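Local coordinates for protein terminase, large subunit (Enterobacteria phage P22, PDB 4DKW) that drives viral DNA into empty capsids as an ATP-powered motor and cuts the genome as an endonuclease, the chain here being its C-terminal nuclease domain, at residues A[43-48]-A[139-144]; A[6-11]-A[127-132]; A[54-59]-A[148-153]. All blocks are in the same frame, centred on the assembly; numbering follows the deposited sequence.

Contact 1 (A[43-48]-A[139-144]); sequences IQLWWD and GRFKVF
Leu45 turns its CD1 methyl to CE1 of Phe141, 4.2 Å away, a loose apolar touch in which the two side chains cross at about a right angle. With CG of Phe141 placed opposite its own backbone nitrogen (chi1 -179°), the ring extends toward the leucine although its CB does not point there. Trp46, next along the strand, projects to the other face of the sheet and makes the closer contact. Phe144 brings an edge, its CZ and CE2, up to the face of the six-membered indole ring, a T-shaped stack with centroids 5.2 Å apart and planes at 87°. The nearest approach is CZ of Phe144 to CZ3 of Trp46, 3.5 Å. The indole is held at its pyrrole edge: NE1 of Trp46 gives a nearly straight hydrogen bond (173°) to OE1 of Gln44, 2.8 Å long and within the indole plane. The amide of Gln44 is fixed in turn, because its NE2 bonds to Asp30 OD1 and Trp77 O. Strand 53-62 runs between strands 40-48 and 141-144, so both pairs reach over a middle strand; on the tryptophan side Ala57 of that middle strand touches both Trp46 and Phe144, and Phe20 adds another ring. On the opposite face, Phe141 packs against Leu135 and Met136 of helix 125-137.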
loop_
_atom_site.group_PDB
_atom_site.type_symbol
_atom_site.label_atom_id
_atom_site.label_comp_id
_atom_site.label_asym_id
_atom_site.label_seq_id
_atom_site.Cartn_x
_atom_site.Cartn_y
_atom_site.Cartn_z
ATOM N N ILE A 43 3.785 2.556 -2.816
ATOM C CA ILE A 43 2.606 2.492 -3.681
ATOM C C ILE A 43 1.869 3.813 -3.703
ATOM O O ILE A 43 2.077 4.664 -2.846
ATOM C CB ILE A 43 1.615 1.370 -3.254
ATOM C CG1 ILE A 43 1.030 1.640 -1.857
ATOM C CG2 ILE A 43 2.310 0.002 -3.294
ATOM C CD1 ILE A 43 -0.302 2.467 -1.802
ATOM N N GLN A 44 0.999 3.974 -4.690
ATOM C CA GLN A 44 0.106 5.121 -4.732
ATOM C C GLN A 44 -1.308 4.635 -5.006
ATOM O O GLN A 44 -1.557 3.866 -5.936
ATOM C CB GLN A 44 0.531 6.157 -5.783
ATOM C CG GLN A 44 -0.381 7.387 -5.820
ATOM C CD GLN A 44 0.185 8.506 -6.669
ATOM O OE1 GLN A 44 -0.261 8.734 -7.791
ATOM N NE2 GLN A 44 1.181 9.208 -6.138
ATOM N N LEU A 45 -2.228 5.101 -4.179
ATOM C CA LEU A 45 -3.604 4.703 -4.254
ATOM C C LEU A 45 -4.427 5.937 -4.595
ATOM O O LEU A 45 -4.194 7.015 -4.043
ATOM C CB LEU A 45 -3.991 4.152 -2.883
ATOM C CG LEU A 45 -5.260 3.367 -2.621
ATOM C CD1 LEU A 45 -5.319 2.093 -3.477
ATOM C CD2 LEU A 45 -5.283 3.037 -1.140
ATOM N N TRP A 46 -5.368 5.800 -5.525
ATOM C CA TRP A 46 -6.293 6.889 -5.816
ATOM C C TRP A 46 -7.650 6.505 -5.272
ATOM O O TRP A 46 -8.041 5.336 -5.343
ATOM C CB TRP A 46 -6.404 7.146 -7.316
ATOM C CG TRP A 46 -5.125 7.538 -7.966
ATOM C CD1 TRP A 46 -3.952 7.867 -7.349
ATOM C CD2 TRP A 46 -4.884 7.640 -9.374
ATOM N NE1 TRP A 46 -2.996 8.174 -8.286
ATOM C CE2 TRP A 46 -3.542 8.046 -9.535
ATOM C CE3 TRP A 46 -5.678 7.439 -10.513
ATOM C CZ2 TRP A 46 -2.972 8.237 -10.798
ATOM C CZ3 TRP A 46 -5.110 7.636 -11.764
ATOM C CH2 TRP A 46 -3.770 8.030 -11.896
ATOM N N TRP A 47 -8.352 7.488 -4.715
ATOM C CA TRP A 47 -9.675 7.278 -4.133
ATOM C C TRP A 47 -10.697 8.243 -4.753
ATOM O O TRP A 47 -10.610 9.459 -4.588
ATOM C CB TRP A 47 -9.625 7.473 -2.611
ATOM C CG TRP A 47 -10.882 7.091 -1.896
ATOM C CD1 TRP A 47 -11.920 6.349 -2.389
ATOM C CD2 TRP A 47 -11.226 7.415 -0.539
ATOM N NE1 TRP A 47 -12.898 6.205 -1.432
ATOM C CE2 TRP A 47 -12.500 6.841 -0.294
ATOM C CE3 TRP A 47 -10.592 8.125 0.472
ATOM C CZ2 TRP A 47 -13.143 6.969 0.955
ATOM C CZ3 TRP A 47 -11.233 8.251 1.700
ATOM C CH2 TRP A 47 -12.495 7.675 1.929
ATOM N N ASP A 48 -11.643 7.681 -5.487
ATOM C CA ASP A 48 -12.812 8.397 -5.948
ATOM C C ASP A 48 -13.787 8.322 -4.782
ATOM O O ASP A 48 -14.397 7.283 -4.566
ATOM C CB ASP A 48 -13.386 7.669 -7.185
ATOM C CG ASP A 48 -14.602 8.371 -7.782
ATOM O OD1 ASP A 48 -15.194 9.239 -7.105
ATOM O OD2 ASP A 48 -14.970 8.053 -8.930
ATOM N N GLY A 139 -16.606 -4.548 -6.829
ATOM C CA GLY A 139 -16.097 -3.811 -7.975
ATOM C C GLY A 139 -15.541 -2.431 -7.615
ATOM O O GLY A 139 -15.447 -1.537 -8.470
ATOM N N ARG A 140 -15.148 -2.253 -6.357
ATOM C CA ARG A 140 -14.707 -0.942 -5.875
ATOM C C ARG A 140 -13.238 -0.881 -5.498
ATOM O O ARG A 140 -12.809 0.057 -4.826
ATOM C CB ARG A 140 -15.585 -0.483 -4.711
ATOM C CG ARG A 140 -17.054 -0.360 -5.126
ATOM C CD ARG A 140 -17.877 0.528 -4.195
ATOM N NE ARG A 140 -18.132 -0.098 -2.902
ATOM C CZ ARG A 140 -17.638 0.339 -1.744
ATOM N NH1 ARG A 140 -16.866 1.412 -1.719
ATOM N NH2 ARG A 140 -17.930 -0.289 -0.610
ATOM N N PHE A 141 -12.474 -1.882 -5.934
ATOM C CA PHE A 141 -11.027 -1.872 -5.774
ATOM C C PHE A 141 -10.435 -2.352 -7.073
ATOM O O PHE A 141 -10.651 -3.494 -7.466
ATOM C CB PHE A 141 -10.551 -2.752 -4.598
ATOM C CG PHE A 141 -9.062 -2.738 -4.408
ATOM C CD1 PHE A 141 -8.457 -1.741 -3.652
ATOM C CD2 PHE A 141 -8.256 -3.698 -5.016
ATOM C CE1 PHE A 141 -7.073 -1.710 -3.493
ATOM C CE2 PHE A 141 -6.874 -3.676 -4.859
ATOM C CZ PHE A 141 -6.284 -2.674 -4.097
ATOM N N LYS A 142 -9.697 -1.466 -7.735
ATOM C CA LYS A 142 -9.071 -1.763 -9.014
ATOM C C LYS A 142 -7.556 -1.580 -8.926
ATOM O O LYS A 142 -7.065 -0.738 -8.153
ATOM C CB LYS A 142 -9.644 -0.850 -10.108
ATOM C CG LYS A 142 -11.153 -0.882 -10.241
ATOM C CD LYS A 142 -11.617 -2.216 -10.795
ATOM C CE LYS A 142 -13.134 -2.291 -10.868
ATOM N NZ LYS A 142 -13.579 -3.709 -10.917
ATOM N N VAL A 143 -6.825 -2.368 -9.717
ATOM C CA VAL A 143 -5.371 -2.231 -9.836
ATOM C C VAL A 143 -5.007 -1.994 -11.299
ATOM O O VAL A 143 -5.447 -2.743 -12.166
ATOM C CB VAL A 143 -4.655 -3.501 -9.309
ATOM C CG1 VAL A 143 -3.117 -3.363 -9.395
ATOM C CG2 VAL A 143 -5.087 -3.772 -7.883
ATOM N N PHE A 144 -4.230 -0.947 -11.581
ATOM C CA PHE A 144 -3.769 -0.684 -12.948
ATOM C C PHE A 144 -3.017 -1.908 -13.454
ATOM O O PHE A 144 -2.259 -2.517 -12.703
ATOM C CB PHE A 144 -2.833 0.527 -12.993
ATOM C CG PHE A 144 -3.536 1.859 -12.932
ATOM C CD1 PHE A 144 -4.865 1.957 -12.533
ATOM C CD2 PHE A 144 -2.856 3.020 -13.279
ATOM C CE1 PHE A 144 -5.510 3.197 -12.485
ATOM C CE2 PHE A 144 -3.486 4.251 -13.243
ATOM C CZ PHE A 144 -4.815 4.344 -12.847
#

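Contact 2 (A[6-11]-A[127-132]); sequences RIFQIP and SGISEL
A small buried hydrophobic cluster of Ile7, Phe8 and Ile129 joins the N-terminal loop 6-11 to helix 125-137. The branch methyls of the two isoleucines make the nearest approach, CG2 of Ile7 standing 3.6 Å from CG2 of Ile129. A chi1 of -78° in Ile7 and -75° in Ile129 sets CG1 beside the backbone nitrogen and leaves CG2 opposite it, facing the other segment, and the two side chains cross at about a right angle, so methyl meets methyl. The Ile7 methyl does double duty: it also sits 3.9 Å above the centre of the Phe8 ring, the geometry of a CH-pi contact between sequence neighbours. CE1 of Phe8 has the backbone O of Ile129 at its edge, 3.9 Å away and near the ring plane, while CG2 of Ile129, 4.1 Å from CE1, stands above the plane beyond the rim, on the side that also carries the Ile7 methyl. An inverse gamma turn centred on Gln9 follows, with a weak bond from Ile10 N to Phe8 O; Arg6 NH2 reaches that same oxygen at 2.8 Å, but the bond is bent (125°) and weak. Beyond the pair of segments, Phe8 lies nearly parallel to the ring of Phe154, and Tyr157 and Ile165 touch both isoleucines. Directional bonds to the loop include those of Ile7, whose O accepts from Arg133 NH2 and whose backbone also pairs with Tyr157. The contact itself is apolar, relying on methyls that meet each other and lie over one side of the Phe8 ring, with the carbonyl at the ring edge, which may add a slight electrostatic attraction to the ring hydrogens.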
loop_
_atom_site.group_PDB
_atom_site.type_symbol
_atom_site.label_atom_id
_atom_site.label_comp_id
_atom_site.label_asym_id
_atom_site.label_seq_id
_atom_site.Cartn_x
_atom_site.Cartn_y
_atom_site.Cartn_z
ATOM N N ARG A 6 -5.986 -19.764 -0.864
ATOM C CA ARG A 6 -5.701 -18.367 -1.152
ATOM C C ARG A 6 -6.625 -17.426 -0.398
ATOM O O ARG A 6 -7.797 -17.740 -0.160
ATOM C CB ARG A 6 -5.773 -18.092 -2.649
ATOM C CG ARG A 6 -4.530 -18.533 -3.385
ATOM C CD ARG A 6 -4.637 -18.200 -4.856
ATOM N NE ARG A 6 -5.158 -16.848 -5.031
ATOM C CZ ARG A 6 -5.353 -16.264 -6.210
ATOM N NH1 ARG A 6 -5.069 -16.910 -7.336
ATOM N NH2 ARG A 6 -5.831 -15.030 -6.263
ATOM N N ILE A 7 -6.076 -16.275 -0.018
ATOM C CA ILE A 7 -6.793 -15.280 0.754
ATOM C C ILE A 7 -7.788 -14.530 -0.130
ATOM O O ILE A 7 -8.938 -14.326 0.260
ATOM C CB ILE A 7 -5.802 -14.320 1.460
ATOM C CG1 ILE A 7 -5.217 -15.012 2.696
ATOM C CG2 ILE A 7 -6.485 -13.038 1.853
ATOM C CD1 ILE A 7 -4.051 -14.299 3.339
ATOM N N PHE A 8 -7.349 -14.139 -1.324
ATOM C CA PHE A 8 -8.222 -13.476 -2.294
ATOM C C PHE A 8 -8.597 -14.450 -3.421
ATOM O O PHE A 8 -7.893 -14.567 -4.425
ATOM C CB PHE A 8 -7.552 -12.217 -2.872
ATOM C CG PHE A 8 -7.189 -11.175 -1.831
ATOM C CD1 PHE A 8 -8.180 -10.500 -1.124
ATOM C CD2 PHE A 8 -5.861 -10.855 -1.582
ATOM C CE1 PHE A 8 -7.853 -9.548 -0.173
ATOM C CE2 PHE A 8 -5.530 -9.896 -0.638
ATOM C CZ PHE A 8 -6.529 -9.246 0.068
ATOM N N GLN A 9 -9.701 -15.169 -3.248
ATOM C CA GLN A 9 -10.158 -16.087 -4.285
ATOM C C GLN A 9 -11.047 -15.367 -5.290
ATOM O O GLN A 9 -12.247 -15.629 -5.402
ATOM C CB GLN A 9 -10.858 -17.301 -3.682
ATOM C CG GLN A 9 -9.878 -18.316 -3.133
ATOM C CD GLN A 9 -10.551 -19.549 -2.586
ATOM O OE1 GLN A 9 -11.758 -19.560 -2.364
ATOM N NE2 GLN A 9 -9.768 -20.602 -2.362
ATOM N N ILE A 10 -10.416 -14.457 -6.023
ATOM C CA ILE A 10 -11.087 -13.551 -6.928
ATOM C C ILE A 10 -10.270 -13.556 -8.212
ATOM O O ILE A 10 -9.041 -13.504 -8.167
ATOM C CB ILE A 10 -11.161 -12.132 -6.302
ATOM C CG1 ILE A 10 -11.913 -12.189 -4.967
ATOM C CG2 ILE A 10 -11.827 -11.150 -7.243
ATOM C CD1 ILE A 10 -11.969 -10.896 -4.225
ATOM N N PRO A 11 -10.943 -13.663 -9.366
ATOM C CA PRO A 11 -10.234 -13.584 -10.650
ATOM C C PRO A 11 -9.506 -12.249 -10.795
ATOM O O PRO A 11 -10.150 -11.207 -10.667
ATOM C CB PRO A 11 -11.369 -13.683 -11.679
ATOM C CG PRO A 11 -12.485 -14.365 -10.951
ATOM C CD PRO A 11 -12.385 -13.913 -9.534
ATOM N N SER A 127 -8.623 -7.322 9.615
ATOM C CA SER A 127 -9.668 -6.348 9.329
ATOM C C SER A 127 -9.458 -5.658 7.974
ATOM O O SER A 127 -10.406 -5.468 7.207
ATOM C CB SER A 127 -9.759 -5.314 10.458
ATOM O OG SER A 127 -11.044 -4.720 10.471
ATOM N N GLY A 128 -8.216 -5.282 7.687
ATOM C CA GLY A 128 -7.867 -4.708 6.397
ATOM C C GLY A 128 -8.122 -5.644 5.224
ATOM O O GLY A 128 -8.617 -5.237 4.175
ATOM N N ILE A 129 -7.778 -6.910 5.400
ATOM C CA ILE A 129 -7.963 -7.897 4.348
ATOM C C ILE A 129 -9.438 -8.114 4.048
ATOM O O ILE A 129 -9.834 -8.212 2.883
ATOM C CB ILE A 129 -7.291 -9.235 4.716
ATOM C CG1 ILE A 129 -5.779 -9.102 4.561
ATOM C CG2 ILE A 129 -7.810 -10.370 3.853
ATOM C CD1 ILE A 129 -5.036 -10.290 5.071
ATOM N N SER A 130 -10.252 -8.173 5.099
ATOM C CA SER A 130 -11.696 -8.354 4.929
ATOM C C SER A 130 -12.309 -7.188 4.165
ATOM O O SER A 130 -13.128 -7.383 3.254
ATOM C CB SER A 130 -12.407 -8.504 6.276
ATOM O OG SER A 130 -12.184 -9.796 6.797
ATOM N N GLU A 131 -11.914 -5.975 4.539
ATOM C CA GLU A 131 -12.462 -4.784 3.911
ATOM C C GLU A 131 -12.018 -4.692 2.467
ATOM O O GLU A 131 -12.829 -4.411 1.586
ATOM C CB GLU A 131 -12.068 -3.532 4.690
ATOM C CG GLU A 131 -12.739 -3.465 6.064
ATOM C CD GLU A 131 -12.659 -2.079 6.710
ATOM O OE1 GLU A 131 -12.203 -1.121 6.046
ATOM O OE2 GLU A 131 -13.066 -1.951 7.885
ATOM N N LEU A 132 -10.738 -4.967 2.218
ATOM C CA LEU A 132 -10.228 -4.980 0.847
ATOM C C LEU A 132 -10.911 -6.029 -0.037
ATOM O O LEU A 132 -11.166 -5.768 -1.204
ATOM C CB LEU A 132 -8.711 -5.164 0.824
ATOM C CG LEU A 132 -7.887 -3.967 1.307
ATOM C CD1 LEU A 132 -6.405 -4.327 1.361
ATOM C CD2 LEU A 132 -8.117 -2.766 0.397
#

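Contact 3 (A[54-59]-A[148-153]); sequences FYLARV and EPFFEE
This is a helix-on-sheet contact of the RNase H-like nuclease fold: helix 148-156 packs on the face of the sheet at strand 53-62 and meets it through Leu56 and Val59 on the strand and Pro149 and Phe150 on the helix. A classic beta bulge, in which Ala57 and Arg58 both face Gln44, explains the spacing. The extra residue puts Leu56 and Val59, three positions apart, on the same side of the strand, both pointing toward the helix. Val59 meets Pro149, its CG1 resting 3.7 Å from CB of the proline and also close to CG, as the two side chains slide past each other in opposite directions. The metal site is near, for the side chain of Pro149 is about 8 Å from that of Asp171, a magnesium ligand of the nuclease centre. Glu153, farther along the helix, ties it to that region by accepting bonds from the backbone nitrogens of Val172 and Leu173 and forming a salt bridge with Lys61. Phe150 also touches Ile15, Val143 and Leu173, and its CD2 lies 3.9 Å above the ring plane of Phe151. With CG opposite the backbone nitrogen (chi1 -177°), Leu56 stretches out to the aromatic ring, where its CD2 methyl comes obliquely to 3.4 Å from CD1 of Phe150, a tight fit.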
loop_
_atom_site.group_PDB
_atom_site.type_symbol
_atom_site.label_atom_id
_atom_site.label_comp_id
_atom_site.label_asym_id
_atom_site.label_seq_id
_atom_site.Cartn_x
_atom_site.Cartn_y
_atom_site.Cartn_z
ATOM N N PHE A 54 -11.495 2.586 -5.240
ATOM C CA PHE A 54 -10.053 2.726 -5.050
ATOM C C PHE A 54 -9.287 2.197 -6.251
ATOM O O PHE A 54 -9.652 1.164 -6.812
ATOM C CB PHE A 54 -9.609 1.978 -3.794
ATOM C CG PHE A 54 -10.237 2.500 -2.536
ATOM C CD1 PHE A 54 -9.552 3.386 -1.725
ATOM C CD2 PHE A 54 -11.515 2.112 -2.171
ATOM C CE1 PHE A 54 -10.136 3.875 -0.570
ATOM C CE2 PHE A 54 -12.097 2.592 -1.023
ATOM C CZ PHE A 54 -11.404 3.477 -0.218
ATOM N N TYR A 55 -8.229 2.911 -6.637
ATOM C CA TYR A 55 -7.364 2.489 -7.740
ATOM C C TYR A 55 -5.926 2.439 -7.249
ATOM O O TYR A 55 -5.377 3.454 -6.816
ATOM C CB TYR A 55 -7.450 3.466 -8.920
ATOM C CG TYR A 55 -8.849 3.648 -9.471
ATOM C CD1 TYR A 55 -9.302 2.850 -10.520
ATOM C CD2 TYR A 55 -9.717 4.610 -8.946
ATOM C CE1 TYR A 55 -10.579 3.003 -11.042
ATOM C CE2 TYR A 55 -11.003 4.763 -9.458
ATOM C CZ TYR A 55 -11.421 3.950 -10.509
ATOM O OH TYR A 55 -12.681 4.085 -11.047
ATOM N N LEU A 56 -5.326 1.257 -7.289
ATOM C CA LEU A 56 -3.912 1.139 -7.009
ATOM C C LEU A 56 -3.207 1.542 -8.299
ATOM O O LEU A 56 -3.171 0.775 -9.255
ATOM C CB LEU A 56 -3.566 -0.288 -6.594
ATOM C CG LEU A 56 -2.104 -0.492 -6.200
ATOM C CD1 LEU A 56 -1.737 0.417 -5.033
ATOM C CD2 LEU A 56 -1.872 -1.944 -5.845
ATOM N N ALA A 57 -2.676 2.765 -8.332
ATOM C CA ALA A 57 -2.209 3.369 -9.579
ATOM C C ALA A 57 -0.697 3.263 -9.830
ATOM O O ALA A 57 -0.261 3.254 -10.976
ATOM C CB ALA A 57 -2.652 4.827 -9.640
ATOM N N ARG A 58 0.102 3.210 -8.766
ATOM C CA ARG A 58 1.551 3.108 -8.913
ATOM C C ARG A 58 2.103 2.117 -7.900
ATOM O O ARG A 58 1.670 2.098 -6.756
ATOM C CB ARG A 58 2.231 4.467 -8.710
ATOM C CG ARG A 58 1.660 5.623 -9.513
ATOM C CD ARG A 58 2.175 5.600 -10.925
ATOM N NE ARG A 58 1.843 6.828 -11.643
ATOM C CZ ARG A 58 0.757 6.989 -12.396
ATOM N NH1 ARG A 58 -0.124 6.000 -12.538
ATOM N NH2 ARG A 58 0.550 8.144 -13.013
ATOM N N VAL A 59 3.054 1.292 -8.335
ATOM C CA VAL A 59 3.710 0.307 -7.478
ATOM C C VAL A 59 5.194 0.222 -7.802
ATOM O O VAL A 59 5.574 0.124 -8.970
ATOM C CB VAL A 59 3.098 -1.094 -7.650
ATOM C CG1 VAL A 59 4.022 -2.151 -7.091
ATOM C CG2 VAL A 59 1.725 -1.166 -6.985
ATOM N N GLU A 148 2.200 -4.810 -12.005
ATOM C CA GLU A 148 2.407 -6.254 -11.920
ATOM C C GLU A 148 2.892 -6.820 -10.565
ATOM O O GLU A 148 2.462 -7.911 -10.178
ATOM C CB GLU A 148 3.302 -6.742 -13.069
ATOM C CG GLU A 148 3.501 -8.260 -13.120
ATOM C CD GLU A 148 2.206 -9.035 -13.388
ATOM O OE1 GLU A 148 1.223 -8.440 -13.889
ATOM O OE2 GLU A 148 2.180 -10.252 -13.099
ATOM N N PRO A 149 3.784 -6.104 -9.840
ATOM C CA PRO A 149 4.173 -6.651 -8.528
ATOM C C PRO A 149 3.004 -6.860 -7.558
ATOM O O PRO A 149 3.130 -7.703 -6.668
ATOM C CB PRO A 149 5.139 -5.595 -7.971
ATOM C CG PRO A 149 5.730 -4.972 -9.173
ATOM C CD PRO A 149 4.608 -4.931 -10.195
ATOM N N PHE A 150 1.900 -6.128 -7.718
ATOM C CA PHE A 150 0.711 -6.398 -6.912
ATOM C C PHE A 150 0.148 -7.776 -7.227
ATOM O O PHE A 150 -0.187 -8.539 -6.334
ATOM C CB PHE A 150 -0.389 -5.367 -7.147
ATOM C CG PHE A 150 -1.679 -5.711 -6.441
ATOM C CD1 PHE A 150 -1.904 -5.286 -5.142
ATOM C CD2 PHE A 150 -2.655 -6.487 -7.067
ATOM C CE1 PHE A 150 -3.086 -5.608 -4.478
ATOM C CE2 PHE A 150 -3.823 -6.822 -6.408
ATOM C CZ PHE A 150 -4.044 -6.378 -5.113
ATOM N N PHE A 151 0.004 -8.076 -8.511
ATOM C CA PHE A 151 -0.629 -9.324 -8.926
ATOM C C PHE A 151 0.223 -10.547 -8.586
ATOM O O PHE A 151 -0.304 -11.615 -8.250
ATOM C CB PHE A 151 -0.989 -9.268 -10.417
ATOM C CG PHE A 151 -2.076 -8.287 -10.721
ATOM C CD1 PHE A 151 -3.381 -8.538 -10.297
ATOM C CD2 PHE A 151 -1.799 -7.102 -11.388
ATOM C CE1 PHE A 151 -4.393 -7.631 -10.552
ATOM C CE2 PHE A 151 -2.808 -6.187 -11.650
ATOM C CZ PHE A 151 -4.106 -6.456 -11.236
ATOM N N GLU A 152 1.539 -10.379 -8.658
ATOM C CA GLU A 152 2.467 -11.430 -8.250
ATOM C C GLU A 152 2.241 -11.860 -6.808
ATOM O O GLU A 152 2.291 -13.049 -6.499
ATOM C CB GLU A 152 3.912 -10.968 -8.432
ATOM C CG GLU A 152 4.292 -10.709 -9.884
ATOM C CD GLU A 152 5.724 -10.213 -10.045
ATOM O OE1 GLU A 152 6.331 -9.778 -9.037
ATOM O OE2 GLU A 152 6.241 -10.253 -11.187
ATOM N N GLU A 153 2.003 -10.887 -5.931
ATOM C CA GLU A 153 1.743 -11.157 -4.515
ATOM C C GLU A 153 0.315 -11.653 -4.274
ATOM O O GLU A 153 0.090 -12.581 -3.500
ATOM C CB GLU A 153 1.997 -9.902 -3.677
ATOM C CG GLU A 153 3.418 -9.339 -3.772
ATOM C CD GLU A 153 3.683 -8.269 -2.718
ATOM O OE1 GLU A 153 2.734 -7.920 -1.987
ATOM O OE2 GLU A 153 4.831 -7.780 -2.613
#

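Contacts 1 and 3 hold the same sheet, in which strand 53-62 is the neighbour of both strands joined in contact 1; there, Trp46 N pairs with Tyr55 O and Lys142 O with Leu56 N. Contact 2 lies farther from the chain centre and joins a loop to a helix, yet its touching residues are buried, whereas contact 3 is partly exposed at Val59 and Pro149. All three are apolar. Contact 1 differs in its perpendicular aromatic pair, while contacts 2 and 3 rely mainly on methyl groups against rings or aliphatic carbons. Contacts 1 and 2 meet where Phe141 CE1 lies 4.2 Å from Leu132 CD2; contacts 2 and 3 do not touch.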